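Local coordinates for glycosyl hydrolases family 2, sugar binding domain protein (Bacteroides uniformis str. 3978 T3 ii, PDB 6D1P) that acts as a gut-bacterial beta-glucuronidase of glycosyl hydrolase family 2, probably cleaving O-glycosidic bonds in glucuronide substrates, at residues G43-V48 with P89-T94; R50-T53 with E59-P62; R126-V131 with W137-T142; L96-P101 with G105-E110; E146-T151 with E156-K161. All blocks are in the same frame, centred on the assembly; numbering follows the deposited sequence.

Contact 1 (G43-V48 with P89-T94). With NA (sodium ion), chain L.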
# COMPACT_ATOMS: atom_id res chain seq x y z
N GLY A 43 -2.17 12.76 9.60
CA GLY A 43 -3.08 12.89 10.72
C GLY A 43 -3.79 14.22 10.82
O GLY A 43 -4.80 14.32 11.53
N SER A 44 -3.28 15.25 10.14
CA SER A 44 -3.88 16.58 10.09
C SER A 44 -2.97 17.41 9.20
O SER A 44 -1.83 17.02 8.93
CB SER A 44 -4.00 17.23 11.46
OG SER A 44 -2.71 17.46 12.01
N ILE A 45 -3.47 18.57 8.76
CA ILE A 45 -2.62 19.45 7.96
C ILE A 45 -1.47 19.96 8.82
O ILE A 45 -0.36 20.21 8.31
CB ILE A 45 -3.43 20.59 7.33
CG1 ILE A 45 -2.55 21.46 6.44
CG2 ILE A 45 -4.09 21.46 8.39
CD1 ILE A 45 -1.78 20.70 5.39
N TRP A 46 -1.69 20.09 10.14
CA TRP A 46 -0.59 20.47 11.02
C TRP A 46 0.53 19.44 10.97
O TRP A 46 1.71 19.80 10.87
CB TRP A 46 -1.08 20.64 12.46
CG TRP A 46 0.05 20.79 13.45
CD1 TRP A 46 0.32 19.97 14.50
CD2 TRP A 46 1.07 21.79 13.44
NE1 TRP A 46 1.46 20.40 15.16
CE2 TRP A 46 1.93 21.52 14.53
CE3 TRP A 46 1.35 22.90 12.62
CZ2 TRP A 46 3.04 22.32 14.82
CZ3 TRP A 46 2.45 23.68 12.91
CH2 TRP A 46 3.29 23.39 14.00
N GLU A 47 0.17 18.15 11.01
CA GLU A 47 1.18 17.10 10.95
C GLU A 47 1.98 17.17 9.65
O GLU A 47 3.15 16.77 9.61
CB GLU A 47 0.52 15.73 11.11
CG GLU A 47 1.49 14.68 11.63
CD GLU A 47 0.92 13.27 11.59
OE1 GLU A 47 0.41 12.86 10.51
OE2 GLU A 47 0.99 12.57 12.64
N VAL A 48 1.37 17.67 8.57
CA VAL A 48 2.10 17.84 7.32
C VAL A 48 3.05 19.01 7.41
O VAL A 48 4.15 18.99 6.84
CB VAL A 48 1.11 18.01 6.15
CG1 VAL A 48 1.82 18.39 4.83
CG2 VAL A 48 0.27 16.75 5.98
N PRO A 89 -5.67 7.91 -0.51
CA PRO A 89 -5.12 9.26 -0.40
C PRO A 89 -3.59 9.28 -0.40
O PRO A 89 -2.91 8.28 -0.14
CB PRO A 89 -5.67 9.72 0.96
CG PRO A 89 -5.67 8.43 1.79
CD PRO A 89 -6.10 7.36 0.80
N GLY A 90 -3.06 10.46 -0.72
CA GLY A 90 -1.63 10.72 -0.68
C GLY A 90 -1.43 12.21 -0.66
O GLY A 90 -2.35 12.97 -0.99
N TRP A 91 -0.23 12.64 -0.26
CA TRP A 91 0.04 14.05 -0.01
C TRP A 91 1.29 14.53 -0.74
O TRP A 91 2.29 13.81 -0.80
CB TRP A 91 0.23 14.32 1.49
CG TRP A 91 -1.02 14.44 2.34
CD1 TRP A 91 -1.66 13.43 3.01
CD2 TRP A 91 -1.73 15.64 2.64
NE1 TRP A 91 -2.74 13.93 3.71
CE2 TRP A 91 -2.80 15.28 3.49
CE3 TRP A 91 -1.58 16.98 2.28
CZ2 TRP A 91 -3.71 16.22 3.97
CZ3 TRP A 91 -2.48 17.91 2.76
CH2 TRP A 91 -3.53 17.53 3.60
N TYR A 92 1.25 15.76 -1.22
CA TYR A 92 2.43 16.44 -1.75
C TYR A 92 2.71 17.70 -0.95
O TYR A 92 1.78 18.33 -0.43
CB TYR A 92 2.24 16.83 -3.22
CG TYR A 92 1.97 15.70 -4.17
CD1 TYR A 92 0.68 15.22 -4.36
CD2 TYR A 92 2.99 15.17 -4.94
CE1 TYR A 92 0.42 14.21 -5.28
CE2 TYR A 92 2.74 14.17 -5.85
CZ TYR A 92 1.46 13.69 -6.01
OH TYR A 92 1.23 12.68 -6.92
N ARG A 93 3.98 18.09 -0.87
CA ARG A 93 4.33 19.34 -0.19
C ARG A 93 5.62 19.91 -0.76
O ARG A 93 6.50 19.16 -1.21
CB ARG A 93 4.48 19.15 1.32
CG ARG A 93 5.60 18.23 1.73
CD ARG A 93 5.62 18.04 3.26
NE ARG A 93 6.77 17.26 3.69
CZ ARG A 93 6.91 16.70 4.89
NH1 ARG A 93 5.97 16.83 5.82
NH2 ARG A 93 8.00 16.00 5.15
N THR A 94 5.72 21.24 -0.74
CA THR A 94 6.91 21.93 -1.21
C THR A 94 6.93 23.36 -0.68
O THR A 94 6.02 23.81 0.01
CB THR A 94 6.99 21.95 -2.74
OG1 THR A 94 8.27 22.46 -3.10
CG2 THR A 94 5.94 22.90 -3.32
NA NA L . -3.21 18.00 14.59
O HOH W 1 -4.58 20.02 14.47

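Contact 2 (R50-T53 with E59-P62)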
# COMPACT_ATOMS: atom_id res chain seq x y z
N ARG A 50 4.22 20.58 10.34
CA ARG A 50 4.96 20.79 11.58
C ARG A 50 6.46 20.65 11.36
O ARG A 50 6.90 19.99 10.41
CB ARG A 50 4.48 19.81 12.65
CG ARG A 50 4.99 18.39 12.50
CD ARG A 50 4.51 17.57 13.69
NE ARG A 50 4.51 16.14 13.42
CZ ARG A 50 3.99 15.25 14.25
NH1 ARG A 50 3.44 15.67 15.38
NH2 ARG A 50 4.01 13.96 13.96
N PRO A 51 7.28 21.27 12.22
CA PRO A 51 8.73 21.25 12.02
C PRO A 51 9.40 20.03 12.66
O PRO A 51 8.84 19.36 13.52
CB PRO A 51 9.18 22.53 12.72
CG PRO A 51 8.20 22.67 13.85
CD PRO A 51 6.89 22.09 13.37
N ILE A 52 10.62 19.77 12.20
CA ILE A 52 11.42 18.66 12.71
C ILE A 52 12.21 19.17 13.92
O ILE A 52 13.00 20.11 13.80
CB ILE A 52 12.38 18.13 11.63
CG1 ILE A 52 11.62 17.88 10.32
CG2 ILE A 52 13.08 16.87 12.12
CD1 ILE A 52 10.66 16.71 10.35
N THR A 53 11.99 18.56 15.09
CA THR A 53 12.67 19.06 16.28
C THR A 53 14.06 18.46 16.44
O THR A 53 14.92 19.08 17.07
CB THR A 53 11.86 18.78 17.56
OG1 THR A 53 11.94 17.40 17.93
CG2 THR A 53 10.41 19.17 17.36
N GLU A 59 8.49 12.80 15.03
CA GLU A 59 7.92 13.41 13.83
C GLU A 59 8.79 13.20 12.59
O GLU A 59 8.42 13.70 11.51
CB GLU A 59 7.63 14.90 14.09
CG GLU A 59 8.85 15.79 14.33
CD GLU A 59 9.46 15.68 15.73
OE1 GLU A 59 8.93 14.95 16.60
OE2 GLU A 59 10.50 16.34 15.96
N THR A 60 9.91 12.47 12.71
CA THR A 60 10.78 12.09 11.59
C THR A 60 10.16 11.00 10.72
O THR A 60 10.63 10.77 9.60
CB THR A 60 12.14 11.61 12.11
OG1 THR A 60 12.69 12.59 12.99
CG2 THR A 60 13.15 11.37 10.97
N VAL A 61 9.14 10.31 11.22
CA VAL A 61 8.41 9.31 10.45
C VAL A 61 6.95 9.74 10.41
O VAL A 61 6.48 10.49 11.28
CB VAL A 61 8.59 7.89 11.04
CG1 VAL A 61 10.07 7.56 11.18
CG2 VAL A 61 7.86 7.75 12.36
N PRO A 62 6.19 9.28 9.39
CA PRO A 62 6.62 8.44 8.27
C PRO A 62 7.56 9.15 7.29
O PRO A 62 7.65 10.38 7.32
CB PRO A 62 5.29 8.07 7.58
CG PRO A 62 4.32 9.15 8.01
CD PRO A 62 4.73 9.53 9.38
O HOH W 2 4.84 12.60 11.21
O HOH W 3 5.86 15.27 10.99

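Contact 3 (R126-V131 with W137-T142)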
# COMPACT_ATOMS: atom_id res chain seq x y z
N ARG A 126 -6.89 25.52 4.19
CA ARG A 126 -7.34 24.93 2.94
C ARG A 126 -7.83 26.03 2.00
O ARG A 126 -8.56 26.93 2.41
CB ARG A 126 -8.44 23.91 3.18
CG ARG A 126 -9.08 23.43 1.89
CD ARG A 126 -9.24 21.92 1.82
NE ARG A 126 -10.19 21.41 2.79
CZ ARG A 126 -11.51 21.56 2.70
NH1 ARG A 126 -12.29 21.06 3.66
NH2 ARG A 126 -12.04 22.20 1.67
N ILE A 127 -7.42 25.95 0.74
CA ILE A 127 -7.71 26.98 -0.25
C ILE A 127 -8.91 26.60 -1.11
O ILE A 127 -9.84 27.39 -1.27
CB ILE A 127 -6.47 27.21 -1.14
CG1 ILE A 127 -5.22 27.50 -0.29
CG2 ILE A 127 -6.76 28.29 -2.21
CD1 ILE A 127 -5.44 28.55 0.81
N ALA A 128 -8.87 25.40 -1.67
CA ALA A 128 -9.76 24.97 -2.74
C ALA A 128 -9.76 23.46 -2.75
O ALA A 128 -8.85 22.80 -2.23
CB ALA A 128 -9.31 25.51 -4.09
N SER A 129 -10.80 22.90 -3.35
CA SER A 129 -10.89 21.47 -3.51
C SER A 129 -11.56 21.19 -4.85
O SER A 129 -12.26 22.04 -5.39
CB SER A 129 -11.63 20.81 -2.34
OG SER A 129 -12.79 21.54 -2.02
N HIS A 130 -11.30 20.00 -5.38
CA HIS A 130 -11.77 19.63 -6.71
C HIS A 130 -12.14 18.16 -6.71
O HIS A 130 -11.49 17.35 -6.04
CB HIS A 130 -10.71 19.90 -7.78
CG HIS A 130 -11.23 19.72 -9.18
ND1 HIS A 130 -12.09 20.61 -9.77
CD2 HIS A 130 -11.02 18.74 -10.09
CE1 HIS A 130 -12.39 20.19 -10.98
NE2 HIS A 130 -11.76 19.06 -11.20
N VAL A 131 -13.20 17.82 -7.44
CA VAL A 131 -13.59 16.44 -7.68
C VAL A 131 -13.69 16.26 -9.19
O VAL A 131 -14.44 16.99 -9.85
CB VAL A 131 -14.92 16.07 -6.99
CG1 VAL A 131 -15.32 14.66 -7.37
CG2 VAL A 131 -14.81 16.21 -5.46
N TRP A 137 -8.61 23.26 -13.44
CA TRP A 137 -9.17 24.06 -12.36
C TRP A 137 -8.01 24.80 -11.71
O TRP A 137 -6.85 24.49 -11.97
CB TRP A 137 -9.94 23.18 -11.37
CG TRP A 137 -9.09 22.03 -10.83
CD1 TRP A 137 -8.75 20.88 -11.48
CD2 TRP A 137 -8.50 21.96 -9.53
NE1 TRP A 137 -7.97 20.10 -10.66
CE2 TRP A 137 -7.79 20.73 -9.46
CE3 TRP A 137 -8.48 22.80 -8.42
CZ2 TRP A 137 -7.07 20.34 -8.34
CZ3 TRP A 137 -7.76 22.41 -7.29
CH2 TRP A 137 -7.06 21.19 -7.27
N LYS A 138 -8.34 25.77 -10.86
CA LYS A 138 -7.30 26.56 -10.21
C LYS A 138 -7.67 26.82 -8.76
O LYS A 138 -8.81 26.64 -8.33
CB LYS A 138 -7.05 27.88 -10.95
CG LYS A 138 -8.22 28.85 -10.94
CD LYS A 138 -7.85 30.13 -11.69
CE LYS A 138 -9.06 31.01 -11.90
NZ LYS A 138 -9.76 31.24 -10.60
N ALA A 139 -6.67 27.26 -7.99
CA ALA A 139 -6.84 27.66 -6.60
C ALA A 139 -6.19 29.02 -6.42
O ALA A 139 -4.99 29.18 -6.69
CB ALA A 139 -6.22 26.63 -5.64
N ASP A 140 -6.97 30.00 -5.97
CA ASP A 140 -6.49 31.36 -5.79
C ASP A 140 -5.88 31.47 -4.40
O ASP A 140 -6.60 31.51 -3.40
CB ASP A 140 -7.62 32.36 -6.00
CG ASP A 140 -7.12 33.78 -6.22
OD1 ASP A 140 -6.31 34.26 -5.40
OD2 ASP A 140 -7.55 34.43 -7.22
N ILE A 141 -4.55 31.52 -4.32
CA ILE A 141 -3.88 31.52 -3.03
C ILE A 141 -3.50 32.93 -2.58
O ILE A 141 -2.76 33.08 -1.60
CB ILE A 141 -2.65 30.61 -3.05
CG1 ILE A 141 -1.61 31.16 -4.01
CG2 ILE A 141 -3.06 29.20 -3.45
CD1 ILE A 141 -0.34 30.38 -4.01
N THR A 142 -4.02 33.95 -3.26
CA THR A 142 -3.55 35.32 -3.07
C THR A 142 -3.72 35.78 -1.63
O THR A 142 -2.77 36.27 -1.00
CB THR A 142 -4.30 36.25 -4.04
OG1 THR A 142 -4.01 35.87 -5.39
CG2 THR A 142 -3.87 37.69 -3.84

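Contact 4 (L96-P101 with G105-E110)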
# COMPACT_ATOMS: atom_id res chain seq x y z
N LEU A 96 7.56 27.42 -1.94
CA LEU A 96 7.51 28.26 -3.14
C LEU A 96 7.99 29.68 -2.88
O LEU A 96 7.58 30.31 -1.89
CB LEU A 96 6.10 28.32 -3.73
CG LEU A 96 5.54 27.04 -4.36
CD1 LEU A 96 4.29 27.40 -5.13
CD2 LEU A 96 6.57 26.36 -5.25
N ASN A 97 8.84 30.19 -3.77
CA ASN A 97 9.13 31.61 -3.87
C ASN A 97 8.02 32.26 -4.68
O ASN A 97 7.88 31.99 -5.88
CB ASN A 97 10.48 31.85 -4.54
CG ASN A 97 11.62 31.60 -3.62
OD1 ASN A 97 11.65 32.12 -2.50
ND2 ASN A 97 12.58 30.78 -4.06
N ILE A 98 7.24 33.12 -4.05
CA ILE A 98 6.08 33.74 -4.67
C ILE A 98 6.37 35.23 -4.85
O ILE A 98 6.36 35.99 -3.88
CB ILE A 98 4.81 33.49 -3.86
CG1 ILE A 98 4.38 32.03 -4.06
CG2 ILE A 98 3.69 34.44 -4.26
CD1 ILE A 98 3.14 31.64 -3.35
N GLU A 99 6.65 35.63 -6.09
CA GLU A 99 7.08 36.98 -6.46
C GLU A 99 6.11 37.53 -7.50
O GLU A 99 6.41 37.56 -8.69
CB GLU A 99 8.58 36.97 -7.04
CG GLU A 99 9.65 36.22 -6.21
CD GLU A 99 11.05 36.25 -6.85
OE1 GLU A 99 11.97 36.85 -6.25
OE2 GLU A 99 11.23 35.68 -7.96
N ASN A 100 4.93 37.97 -7.05
CA ASN A 100 3.92 38.46 -7.99
C ASN A 100 4.29 39.86 -8.48
O ASN A 100 4.37 40.79 -7.67
CB ASN A 100 2.54 38.50 -7.35
CG ASN A 100 1.43 38.68 -8.39
OD1 ASN A 100 1.69 38.94 -9.56
ND2 ASN A 100 0.19 38.53 -7.95
N PRO A 101 4.49 40.06 -9.81
CA PRO A 101 4.91 41.36 -10.34
C PRO A 101 3.76 42.30 -10.70
O PRO A 101 3.74 42.92 -11.76
CB PRO A 101 5.69 40.96 -11.60
CG PRO A 101 4.90 39.79 -12.11
CD PRO A 101 4.49 39.03 -10.86
N GLY A 105 -1.90 42.23 -7.76
CA GLY A 105 -2.02 41.09 -8.62
C GLY A 105 -2.53 39.88 -7.85
O GLY A 105 -2.57 39.86 -6.62
N ARG A 106 -2.92 38.86 -8.60
CA ARG A 106 -3.48 37.65 -8.02
C ARG A 106 -2.61 36.45 -8.39
O ARG A 106 -2.08 36.37 -9.50
CB ARG A 106 -4.93 37.46 -8.45
CG ARG A 106 -5.78 38.66 -8.10
CD ARG A 106 -7.22 38.30 -7.82
NE ARG A 106 -7.36 37.41 -6.67
CZ ARG A 106 -7.33 37.81 -5.40
NH1 ARG A 106 -7.15 39.09 -5.10
NH2 ARG A 106 -7.48 36.93 -4.42
N THR A 107 -2.45 35.53 -7.43
CA THR A 107 -1.58 34.38 -7.59
C THR A 107 -2.42 33.12 -7.48
O THR A 107 -3.13 32.92 -6.50
CB THR A 107 -0.46 34.34 -6.53
OG1 THR A 107 0.29 35.56 -6.55
CG2 THR A 107 0.49 33.19 -6.81
N CYS A 108 -2.31 32.26 -8.50
CA CYS A 108 -3.06 31.02 -8.56
C CYS A 108 -2.14 29.84 -8.83
O CYS A 108 -1.20 29.92 -9.62
CB CYS A 108 -4.12 31.07 -9.66
SG CYS A 108 -5.47 32.16 -9.25
N LEU A 109 -2.44 28.73 -8.16
CA LEU A 109 -1.95 27.44 -8.60
C LEU A 109 -2.95 26.91 -9.62
O LEU A 109 -4.15 26.86 -9.36
CB LEU A 109 -1.81 26.48 -7.43
CG LEU A 109 -0.76 26.92 -6.42
CD1 LEU A 109 -0.75 25.97 -5.23
CD2 LEU A 109 0.61 26.95 -7.08
N GLU A 110 -2.45 26.56 -10.79
CA GLU A 110 -3.26 26.04 -11.87
C GLU A 110 -2.99 24.55 -12.00
O GLU A 110 -1.83 24.12 -11.99
CB GLU A 110 -2.91 26.74 -13.19
CG GLU A 110 -3.98 27.64 -13.72
CD GLU A 110 -3.74 27.99 -15.18
OE1 GLU A 110 -2.77 27.44 -15.76
OE2 GLU A 110 -4.52 28.78 -15.74

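Contact 5 (E146-T151 with E156-K161)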
# COMPACT_ATOMS: atom_id res chain seq x y z
N GLU A 146 -0.77 36.30 1.53
CA GLU A 146 -0.70 37.55 2.26
C GLU A 146 -0.81 37.28 3.76
O GLU A 146 0.16 37.49 4.50
CB GLU A 146 -1.80 38.51 1.79
CG GLU A 146 -1.80 39.85 2.50
CD GLU A 146 -0.43 40.52 2.49
OE1 GLU A 146 0.23 40.53 1.42
OE2 GLU A 146 -0.01 41.04 3.55
N ALA A 147 -1.97 36.79 4.21
CA ALA A 147 -2.17 36.56 5.64
C ALA A 147 -1.07 35.70 6.24
O ALA A 147 -0.82 35.79 7.44
CB ALA A 147 -3.52 35.89 5.91
N PHE A 148 -0.39 34.90 5.42
CA PHE A 148 0.71 34.11 5.95
C PHE A 148 1.99 34.93 6.05
O PHE A 148 2.75 34.78 7.02
CB PHE A 148 0.94 32.89 5.07
CG PHE A 148 2.13 32.08 5.47
CD1 PHE A 148 2.07 31.25 6.58
CD2 PHE A 148 3.31 32.15 4.75
CE1 PHE A 148 3.17 30.50 6.96
CE2 PHE A 148 4.42 31.40 5.12
CZ PHE A 148 4.34 30.58 6.23
N ARG A 149 2.26 35.80 5.08
CA ARG A 149 3.42 36.68 5.20
C ARG A 149 3.31 37.58 6.43
O ARG A 149 4.32 37.92 7.04
CB ARG A 149 3.59 37.51 3.93
CG ARG A 149 4.50 36.86 2.91
CD ARG A 149 4.13 37.29 1.48
NE ARG A 149 5.04 36.70 0.49
CZ ARG A 149 4.91 36.83 -0.83
NH1 ARG A 149 3.90 37.53 -1.34
NH2 ARG A 149 5.80 36.25 -1.64
N ARG A 150 2.08 37.93 6.83
CA ARG A 150 1.83 38.75 8.01
C ARG A 150 1.93 37.94 9.30
O ARG A 150 1.24 38.23 10.28
CB ARG A 150 0.44 39.39 7.93
CG ARG A 150 0.28 40.39 6.81
CD ARG A 150 -1.18 40.43 6.33
NE ARG A 150 -2.08 41.21 7.19
CZ ARG A 150 -2.88 42.17 6.74
NH1 ARG A 150 -2.91 42.46 5.44
NH2 ARG A 150 -3.68 42.84 7.58
N THR A 151 2.77 36.91 9.30
CA THR A 151 3.07 36.09 10.47
C THR A 151 4.57 35.92 10.59
O THR A 151 5.29 35.93 9.58
CB THR A 151 2.41 34.71 10.37
OG1 THR A 151 2.99 33.98 9.28
CG2 THR A 151 0.91 34.84 10.15
N GLU A 156 10.93 33.60 9.95
CA GLU A 156 11.77 32.91 10.92
C GLU A 156 12.07 31.48 10.50
O GLU A 156 13.22 31.03 10.56
CB GLU A 156 11.11 32.93 12.30
CG GLU A 156 11.01 34.31 12.92
CD GLU A 156 10.09 34.33 14.13
OE1 GLU A 156 9.40 33.31 14.37
OE2 GLU A 156 10.07 35.35 14.84
N ARG A 157 11.04 30.74 10.08
CA ARG A 157 11.19 29.32 9.81
C ARG A 157 11.41 28.99 8.35
O ARG A 157 12.21 28.12 8.03
CB ARG A 157 9.96 28.56 10.30
CG ARG A 157 9.83 27.21 9.64
CD ARG A 157 8.99 26.29 10.46
NE ARG A 157 8.83 25.03 9.76
CZ ARG A 157 7.81 24.20 9.96
NH1 ARG A 157 6.86 24.51 10.84
NH2 ARG A 157 7.75 23.06 9.27
N PHE A 158 10.69 29.65 7.45
CA PHE A 158 10.76 29.32 6.04
C PHE A 158 11.55 30.34 5.24
O PHE A 158 11.75 30.15 4.03
CB PHE A 158 9.35 29.16 5.47
CG PHE A 158 8.51 28.16 6.23
CD1 PHE A 158 7.58 28.59 7.16
CD2 PHE A 158 8.68 26.80 6.03
CE1 PHE A 158 6.81 27.68 7.86
CE2 PHE A 158 7.91 25.89 6.73
CZ PHE A 158 6.97 26.33 7.64
N GLY A 159 12.01 31.41 5.87
CA GLY A 159 12.84 32.39 5.20
C GLY A 159 12.12 33.04 4.05
O GLY A 159 12.66 33.14 2.94
N GLY A 160 10.87 33.45 4.30
CA GLY A 160 10.09 34.15 3.32
C GLY A 160 9.43 33.30 2.25
O GLY A 160 8.59 33.83 1.51
N LYS A 161 9.76 32.01 2.14
CA LYS A 161 9.08 31.15 1.18
C LYS A 161 7.74 30.67 1.75
O LYS A 161 7.45 30.84 2.93
CB LYS A 161 9.97 29.98 0.79
CG LYS A 161 11.24 30.41 0.07
CD LYS A 161 12.30 29.32 0.04
CE LYS A 161 12.25 28.50 -1.24
NZ LYS A 161 13.56 27.81 -1.49
O HOH W 4 8.12 36.80 1.16

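Contact 1 (G43-V48 with P89-T94)
The short helix reaching Val48 rides over strand 89-94 without pairing with it: the closest backbone approach, Val48 CA to Arg93 CA, is 8.0 Å, and side chains bridge the space. Val48 sets CG2 squarely on one face of the Trp91 indole, 4.1 Å from the centroid of its six-membered ring and only 11° off the normal, a clear CH-pi contact. Three residues earlier, nearly one helical turn back, Ile45 stretches along its CG1 branch (chi1 -177°), which brings CD1 obliquely to the same ring, 3.9 Å from Trp91 CZ3. Arg93, extended from CG to NE, slides past Val48 in the opposite direction, and the edge of its guanidinium meets the backbone: NH1 donates a weak, bent bond (129°) to Val48 O at 3.0 Å. Replacing Arg93 by an alanine would probably leave Val48 O without this donor and Glu36 without its salt-bridge partner, and would remove the cation-pi contact with Trp64. At the helix start Ser44 is the N-cap; its OG accepts from Glu47 N at 3.1 Å and also binds the sodium ion at 2.7 Å. The helix thus lies across the sheet, with strand 35-38 supplying Glu36 beside Arg93 and strand 162-169 supplying Ala165 beneath Val48, while Asp434 O of the second subunit also binds the sodium ion, together with a water.

Contact 2 (R50-T53 with E59-P62)
Glu59 is the residue of segment 59-62 that meets most of loop 50-53, and it does so along its whole side chain. Its CB lies over one face of the Arg50 guanidinium, 3.4 Å from Arg50 NE, so a methylene rather than a charge covers the arginine there. Beyond CB the chain bends: with chi2 at -77° it folds back past Pro51 O, which is 3.7 Å from Glu59 CG, and delivers the carboxylate to Thr53. Both bonds then fall on a single oxygen. Thr53 N approaches Glu59 OE2 at 2.8 Å on its anti lone pair, with an angle of 156°, while Thr53 OG1 donates to the syn lone pair of Glu59 OE2 at 2.7 Å. The backbone carbonyl of Glu59 is reached through water, which donates to Glu59 O and accepts from Arg50 NE at 2.9 Å. Thr60 adds a looser touch, its OG1 lying 4.4 Å from Ile52 CG2 while being hydrogen-bonded to Lys57 O. At Val61 a second water repeats the bridging pattern, donating to Val61 O and accepting from Arg50 NH2; both waters sit in the guanidinium plane, at its edge. The remaining nitrogen, NH1, turns to the second subunit, where it meets Gly433 O and Asp434 OD1. Although Arg50 and Glu59 carry opposite charges, their charged atoms do not touch. The chemistry therefore implies a division of labour, in which Glu59 ties the loop ends together through Thr53 while Arg50 is left to serve water-bridged carbonyls and the subunit interface.

Contact 3 (R126-V131 with W137-T142)
His130 and Trp137 lie flat on each other near the loop joining the two strands. The imidazole is stacked face to face on the five-membered ring of the indole, the planes only 4° apart and the centroids 3.6 Å apart. Pointing CG away from its backbone N (chi1 -172°), His130 projects the ring forward over Trp137 and leaves its CB above the six-membered ring, 3.4 Å from that centroid, so methylene and imidazole together span the indole. Trp137 takes the opposite course, with CG between its own backbone N and carbonyl carbon (chi1 55°), which lays the indole beneath the histidine. Asp135, in the intervening loop, accepts from His130 NE2 and is likely to fix the rotation of the imidazole. A leucine in place of Trp137 would probably leave the His130 face without its flat partner and the imidazole freer to turn. The strands run antiparallel yet share no hydrogen bond, because they belong to facing sheets of the beta-sandwich sugar-binding domain: 126-131 edges the six-stranded sheet and 137-140 the four-stranded one. Between the sheets, Ala128 CB meets Ala139 CB at 3.6 Å. Ile127 also points this way, as expected of a classic beta bulge, since both Ile127 and Ala128 bond to Val120. Its CG2 branch, anti to the backbone N, reaches Asp140 O at 3.4 Å and Ile141 CG2 at 4.0 Å.

Contact 4 (L96-P101 with G105-E110)
Apolar contacts carry the deeper end of this pairing, where Leu96 and Leu109 meet by their methyl groups: Leu96 CD1 lies 4.2 Å from Leu109 CD2, the two side chains crossing at a slant. Ile164 of strand 162-169 packs against both leucines. Next along, Ile98 brings its CG2 branch to the hydroxyl side of Thr107, 4.2 Å from OG1, a mixed contact that leads from the apolar interior to the polar end. Ile141 and Ile162 flank Ile98 there.

The polar encounters centre on the amide of Asn100. With CG swung away from its own backbone N (chi1 -166°), the side chain reaches across to the start of strand 106-110. Asn100 ND2 comes to 3.0 Å from Gly105 C and 3.2 Å from Arg106 N, the latter a meeting of two donors and therefore no bond. Thr107 OG1 is 3.3 Å from Asn100 ND2, the two side chains sliding past each other in opposite directions. The amide lies close against the Gly105-Arg106 peptide, and Tyr198 of strand 194-199 also touches the side chain. Gly105 suits this position: a CB would point toward segment 96-101 and stand only 2.8 Å from Asn100 ND2.

The backbones run roughly oppositely, their end-to-end directions 150° apart, but no clear hydrogen bond joins them. Strand 89-96 belongs to the six-stranded sheet and strand 106-111 to the four-stranded one, so the chain here passes from one sheet to the other, making a beta arch that links the two sheets of this sugar-binding beta-sandwich.

Contact 5 (E146-T151 with E156-K161)
The side chains of Phe148 and Phe158 cross at about a right angle, each extending from its own backbone toward the other. Phe148 leads with its far rim: CZ lies 3.9 Å from Phe158 CD1, and that carbon stands in the plane of the Phe148 ring, at its edge. Relative to the Phe158 ring the approach is oblique, an apolar contact. With CG opposite its backbone N (chi1 176°), Phe148 carries its ring off the last turn of the helix and inward to this meeting. Its neighbouring corner, CE2, comes 3.8 Å from Lys161 O, again near the ring plane. Arg157 lays its CG over one face of Phe158, and its guanidinium goes on to Met49 O, while Pro163 touches both phenylalanines.

A water also joins the two segments. It donates to Gly160 O at 3.0 Å and accepts a weak bond from Arg149 NE. The backbone opposite Phe148 is shaped by a type I' beta turn from Phe158 to Lys161, closed by a weak bond from Lys161 N to Phe158 O; Gly159 and Gly160 both adopt positive phi within it. The arrangement is a helical excursion of the sandwich: helix 142-149 follows strand 137-140 of one sheet, and the turn returns the chain to strand 162-169 of the other.

Overall arrangement
All five contacts lie in or beside the sugar-binding beta-sandwich, and none belongs to the TIM barrel, where family 2 enzymes keep their active site. Contact 2 is nested in the loop closed by contact 1; their centres are 12 Å apart, and Trp46 CH2 packs on Pro51 CD at 3.9 Å. Both touch the second subunit, and the Arg50 side chain is about 7 Å from a bound sodium ion. Contacts 3 and 4 share the four-stranded sheet, where Ala139 N probably bonds to Leu109 O at 2.9 Å. Contact 5 lies about 14 Å, centre to centre, from contact 4 and meets contact 2 through Arg157, whose NH2 is 3.4 Å from Arg50 O.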